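Local atomic coordinates of uncharacterized protein (Methanothermobacter thermautotrophicus, PDB entry 1IHN), a protein that is of unknown function, belongs to the DUF498/DUF598 family and adopts an alpha/beta fold that was new when its crystal structure was solved. Residues P62-I67 / R103-I108; V24-G29 / L54-E59. All blocks are in the same frame, centred on the assembly; numbering follows the deposited sequence.

How the interactions relate
Interaction 1 joins two parallel strands of a five-stranded mixed sheet, and interaction 2 packs helix 52-58 against the next strand of that sheet, 23-25. Their centres lie about 7 Å apart. Strand 105-109 is the common neighbour: Ala-107 O sits 2.6 Å from Val-25 N, a probable hydrogen bond of the antiparallel pairing. A second junction forms where the helix runs on toward strand 64-68, with Pro-62 CD 3.3 Å from Leu-57 O. Ahead of strand 105-109, Arg-104 CZ lies 3.5 Å from Val-27 CG1. No active site or ligand is known, so the two contacts are related through the sheet and its helical cover.

Interaction 1: residues P62-I67 / R103-I108; sequences PESIII and RRVAAI
Strands 64-67 and 105-108 run side by side in parallel, their axes approaching to 4.7 Å. Just ahead of the pairing, Glu-63 turns its side chain across the loop residues Arg-103 and Arg-104 that lead into the other strand. Its CB lies 3.8 Å from Arg-104 O. With CG anti to the carbonyl carbon (chi1 -58°) and the chain extended beyond it, CG passes the CB of Arg-104 at 4.0 Å. The carboxylate then divides its two oxygens. OE1 receives the backbone N-H of Arg-104 on its anti lone pair, at an OE1 to N distance of 2.6 Å and with an N-H...O angle of 163°, a short, straight bond. OE2 faces NH1 of Arg-103 at 3.1 Å; this salt bridge contains a weak hydrogen bond, bent to 120° at the hydrogen. The Glu-63 backbone answers the side chain: its N donates to Arg-104 O over 2.8 Å, so Glu-63 and Arg-104 are tied by both backbone and carboxylate. Arg-104 itself directs its guanidinium elsewhere, to the carbonyls of Glu-60 and Lys-61.

From Ser-64 onward the bonds follow the ladder: Ala-106 N to Ser-64 O, Ile-66 N to Ala-106 O at 3.0 Å, Ile-108 N to Ile-66 O. On one face CD1 of Ile-66 meets CG1 of Val-105 at 4.0 Å under helix 88-100, whose Glu-98 also bonds the Ser-64 hydroxyl. On the other, Ile-65, Ile-67 and Ile-108 meet helix 52-58 or Met-49. Such pairing is that of a parallel ladder in an alpha/beta sheet: strand 64-68 lies between 84-86 and 105-109, the two strands joined by the beta-alpha-beta crossover through helix 88-100.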
# COMPACT_ATOMS: atom_id res chain seq x y z
N PRO A 62 -6.63 -11.47 2.99
CA PRO A 62 -7.23 -10.67 1.92
C PRO A 62 -7.27 -11.46 0.62
O PRO A 62 -6.51 -12.41 0.44
CB PRO A 62 -6.30 -9.47 1.83
CG PRO A 62 -4.96 -10.08 2.14
CD PRO A 62 -5.27 -11.00 3.30
N GLU A 63 -8.16 -11.07 -0.29
CA GLU A 63 -8.30 -11.73 -1.58
C GLU A 63 -7.37 -11.04 -2.57
O GLU A 63 -7.16 -11.52 -3.68
CB GLU A 63 -9.74 -11.63 -2.08
CG GLU A 63 -10.78 -12.22 -1.14
CD GLU A 63 -12.19 -11.83 -1.54
OE1 GLU A 63 -12.48 -10.62 -1.58
OE2 GLU A 63 -13.01 -12.73 -1.80
N SER A 64 -6.83 -9.90 -2.15
CA SER A 64 -5.95 -9.13 -3.01
C SER A 64 -5.15 -8.10 -2.23
O SER A 64 -5.68 -7.38 -1.38
CB SER A 64 -6.76 -8.42 -4.09
OG SER A 64 -5.97 -7.49 -4.81
N ILE A 65 -3.86 -8.03 -2.54
CA ILE A 65 -2.98 -7.08 -1.90
C ILE A 65 -2.44 -6.15 -2.97
O ILE A 65 -1.82 -6.60 -3.94
CB ILE A 65 -1.79 -7.76 -1.20
CG1 ILE A 65 -2.28 -8.54 0.03
CG2 ILE A 65 -0.77 -6.71 -0.79
CD1 ILE A 65 -1.17 -9.23 0.82
N ILE A 66 -2.68 -4.86 -2.81
CA ILE A 66 -2.21 -3.88 -3.76
C ILE A 66 -1.08 -3.09 -3.14
O ILE A 66 -1.17 -2.63 -2.00
CB ILE A 66 -3.34 -2.90 -4.15
CG1 ILE A 66 -4.51 -3.68 -4.76
CG2 ILE A 66 -2.80 -1.87 -5.14
CD1 ILE A 66 -5.68 -2.83 -5.18
N ILE A 67 0.00 -2.94 -3.89
CA ILE A 67 1.15 -2.19 -3.42
C ILE A 67 1.35 -0.97 -4.31
O ILE A 67 1.55 -1.10 -5.52
CB ILE A 67 2.42 -3.05 -3.44
CG1 ILE A 67 2.26 -4.22 -2.48
CG2 ILE A 67 3.64 -2.20 -3.08
CD1 ILE A 67 3.44 -5.17 -2.46
N ARG A 103 -14.57 -6.80 -2.57
CA ARG A 103 -13.43 -7.69 -2.30
C ARG A 103 -12.66 -7.34 -1.03
O ARG A 103 -12.54 -6.17 -0.68
CB ARG A 103 -12.45 -7.67 -3.48
CG ARG A 103 -12.99 -8.20 -4.79
CD ARG A 103 -13.71 -9.52 -4.60
NE ARG A 103 -15.12 -9.33 -4.28
CZ ARG A 103 -15.88 -10.23 -3.67
NH1 ARG A 103 -15.37 -11.40 -3.31
NH2 ARG A 103 -17.16 -9.97 -3.42
N ARG A 104 -12.17 -8.36 -0.34
CA ARG A 104 -11.37 -8.15 0.87
C ARG A 104 -10.03 -7.67 0.35
O ARG A 104 -9.17 -8.48 -0.01
CB ARG A 104 -11.17 -9.45 1.65
CG ARG A 104 -12.39 -9.95 2.41
CD ARG A 104 -12.11 -11.30 3.07
NE ARG A 104 -11.21 -11.22 4.22
CZ ARG A 104 -11.54 -10.67 5.40
NH1 ARG A 104 -12.74 -10.15 5.58
NH2 ARG A 104 -10.66 -10.67 6.39
N VAL A 105 -9.85 -6.36 0.29
CA VAL A 105 -8.61 -5.78 -0.23
C VAL A 105 -7.81 -5.06 0.85
O VAL A 105 -8.36 -4.45 1.76
CB VAL A 105 -8.90 -4.78 -1.37
CG1 VAL A 105 -7.60 -4.43 -2.09
CG2 VAL A 105 -9.91 -5.37 -2.33
N ALA A 106 -6.49 -5.14 0.72
CA ALA A 106 -5.57 -4.48 1.63
C ALA A 106 -4.50 -3.85 0.76
O ALA A 106 -4.27 -4.28 -0.37
CB ALA A 106 -4.96 -5.50 2.58
N ALA A 107 -3.83 -2.83 1.28
CA ALA A 107 -2.79 -2.17 0.50
C ALA A 107 -1.70 -1.53 1.33
O ALA A 107 -1.86 -1.26 2.52
CB ALA A 107 -3.43 -1.11 -0.41
N ILE A 108 -0.56 -1.34 0.68
CA ILE A 108 0.59 -0.68 1.28
C ILE A 108 0.90 0.38 0.23
O ILE A 108 1.20 0.05 -0.92
CB ILE A 108 1.80 -1.62 1.45
CG1 ILE A 108 1.45 -2.77 2.39
CG2 ILE A 108 2.99 -0.83 1.98
CD1 ILE A 108 2.61 -3.70 2.73

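Interaction 2: residues V24-G29 / L54-E59; sequences VVHVDG and LEELLE
The imidazole of His-26 has the CG1 methyl of Val-24 over one face, 3.7 Å above the ring plane and shifted toward the rim. At the ring edge, in its plane, OE1 of Glu-56 comes to 3.3 Å from CE1, the ring carbon between the two nitrogens. The carboxylate stands steeply against the ring, the planes 64° apart, and no hydrogen bond forms between them. Both ring nitrogens are engaged by other groups: ND1 bonds to the Glu-60 carboxylate and NE2 to the Thr-32 hydroxyl, which together fix the ring's rotation. With acidic oxygens at ND1 and beside CE1, the protonated imidazole would probably be favoured.

The apolar part of the contact is carried by Leu-57. Its CD2 meets CG1 of Val-24 tip to tip at 3.6 Å and approaches ND1 of His-26 obliquely at 3.9 Å, so one methyl touches both residues. Glu-56 reaches the ring by placing CG between its backbone N and carbonyl carbon, the crowded position (chi1 71°), with the chain extended beyond; its OE2 lies 3.9 Å from CG2 of Val-24 and makes a long, weak ion pair with Arg-35. An alanine in place of His-26 would remove the ring's bonds to Glu-60 and Thr-32 and would probably loosen the packing around Val-24 CG1 and Leu-57 CD2.

Directly after the strand, His-26 opens a type I turn closed by Gly-29 N to His-26 O at 2.9 Å, and Glu-60 also takes the N-H of Val-27. Leu-57 packs on Ala-106 and Ile-108 of the neighbouring strand as well. This is helix-on-sheet packing of an alpha/beta fold, with helix 52-58 packed where strand 23-25 passes into the turn of the beta hairpin it forms with strand 31-33.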
# COMPACT_ATOMS: atom_id res chain seq x y z
N VAL A 24 -0.45 1.65 5.49
CA VAL A 24 -0.93 0.31 5.26
C VAL A 24 -2.45 0.37 5.45
O VAL A 24 -2.93 0.81 6.50
CB VAL A 24 -0.37 -0.69 6.30
CG1 VAL A 24 -1.01 -2.06 6.12
CG2 VAL A 24 1.15 -0.78 6.17
N VAL A 25 -3.20 -0.04 4.43
CA VAL A 25 -4.65 -0.06 4.53
C VAL A 25 -5.06 -1.52 4.78
O VAL A 25 -4.82 -2.40 3.95
CB VAL A 25 -5.31 0.48 3.24
CG1 VAL A 25 -6.83 0.43 3.37
CG2 VAL A 25 -4.88 1.93 3.01
N HIS A 26 -5.66 -1.76 5.94
CA HIS A 26 -6.10 -3.09 6.33
C HIS A 26 -7.45 -3.47 5.72
O HIS A 26 -8.22 -2.62 5.28
CB HIS A 26 -6.14 -3.14 7.86
CG HIS A 26 -4.82 -2.86 8.51
ND1 HIS A 26 -3.90 -3.86 8.78
CD2 HIS A 26 -4.22 -1.70 8.84
CE1 HIS A 26 -2.80 -3.31 9.26
NE2 HIS A 26 -2.96 -2.00 9.30
N VAL A 27 -7.72 -4.77 5.69
CA VAL A 27 -8.96 -5.29 5.11
C VAL A 27 -10.22 -4.63 5.67
O VAL A 27 -11.18 -4.39 4.94
CB VAL A 27 -9.06 -6.82 5.33
CG1 VAL A 27 -10.46 -7.31 5.00
CG2 VAL A 27 -8.03 -7.52 4.45
N ASP A 28 -10.21 -4.32 6.96
CA ASP A 28 -11.37 -3.70 7.60
C ASP A 28 -11.47 -2.17 7.46
O ASP A 28 -12.37 -1.56 8.03
CB ASP A 28 -11.38 -4.06 9.09
CG ASP A 28 -10.12 -3.62 9.81
OD1 ASP A 28 -9.31 -2.88 9.20
OD2 ASP A 28 -9.93 -4.01 10.98
N GLY A 29 -10.55 -1.56 6.72
CA GLY A 29 -10.60 -0.12 6.54
C GLY A 29 -9.66 0.65 7.45
O GLY A 29 -9.53 1.87 7.32
N LEU A 54 4.53 -7.51 4.28
CA LEU A 54 3.20 -8.03 3.93
C LEU A 54 2.65 -8.98 5.00
O LEU A 54 1.45 -9.22 5.06
CB LEU A 54 3.26 -8.78 2.61
CG LEU A 54 3.70 -8.05 1.34
CD1 LEU A 54 3.81 -9.07 0.21
CD2 LEU A 54 2.69 -6.97 0.98
N GLU A 55 3.55 -9.52 5.82
CA GLU A 55 3.17 -10.47 6.86
C GLU A 55 1.98 -10.04 7.71
O GLU A 55 1.09 -10.85 7.99
CB GLU A 55 4.38 -10.77 7.75
CG GLU A 55 4.17 -11.94 8.71
CD GLU A 55 5.48 -12.46 9.31
OE1 GLU A 55 6.21 -11.66 9.93
OE2 GLU A 55 5.76 -13.66 9.16
N GLU A 56 1.94 -8.77 8.12
CA GLU A 56 0.84 -8.30 8.94
C GLU A 56 -0.48 -8.33 8.17
O GLU A 56 -1.55 -8.42 8.77
CB GLU A 56 1.11 -6.89 9.47
CG GLU A 56 1.05 -5.76 8.45
CD GLU A 56 1.11 -4.38 9.11
OE1 GLU A 56 0.28 -4.10 10.00
OE2 GLU A 56 1.98 -3.56 8.74
N LEU A 57 -0.42 -8.27 6.85
CA LEU A 57 -1.63 -8.29 6.04
C LEU A 57 -2.12 -9.71 5.75
O LEU A 57 -3.32 -9.95 5.68
CB LEU A 57 -1.39 -7.55 4.72
CG LEU A 57 -1.15 -6.05 4.84
CD1 LEU A 57 -0.96 -5.43 3.45
CD2 LEU A 57 -2.33 -5.39 5.57
N LEU A 58 -1.18 -10.64 5.59
CA LEU A 58 -1.52 -12.03 5.29
C LEU A 58 -2.43 -12.65 6.35
O LEU A 58 -3.17 -13.59 6.08
CB LEU A 58 -0.24 -12.86 5.17
CG LEU A 58 0.76 -12.39 4.10
CD1 LEU A 58 2.01 -13.23 4.16
CD2 LEU A 58 0.11 -12.47 2.73
N GLU A 59 -2.37 -12.10 7.56
CA GLU A 59 -3.18 -12.59 8.67
C GLU A 59 -4.66 -12.23 8.49
O GLU A 59 -5.55 -12.96 8.93
CB GLU A 59 -2.67 -11.98 9.98
CG GLU A 59 -1.16 -12.06 10.13
CD GLU A 59 -0.63 -11.20 11.27
OE1 GLU A 59 -0.86 -9.97 11.23
OE2 GLU A 59 0.01 -11.74 12.19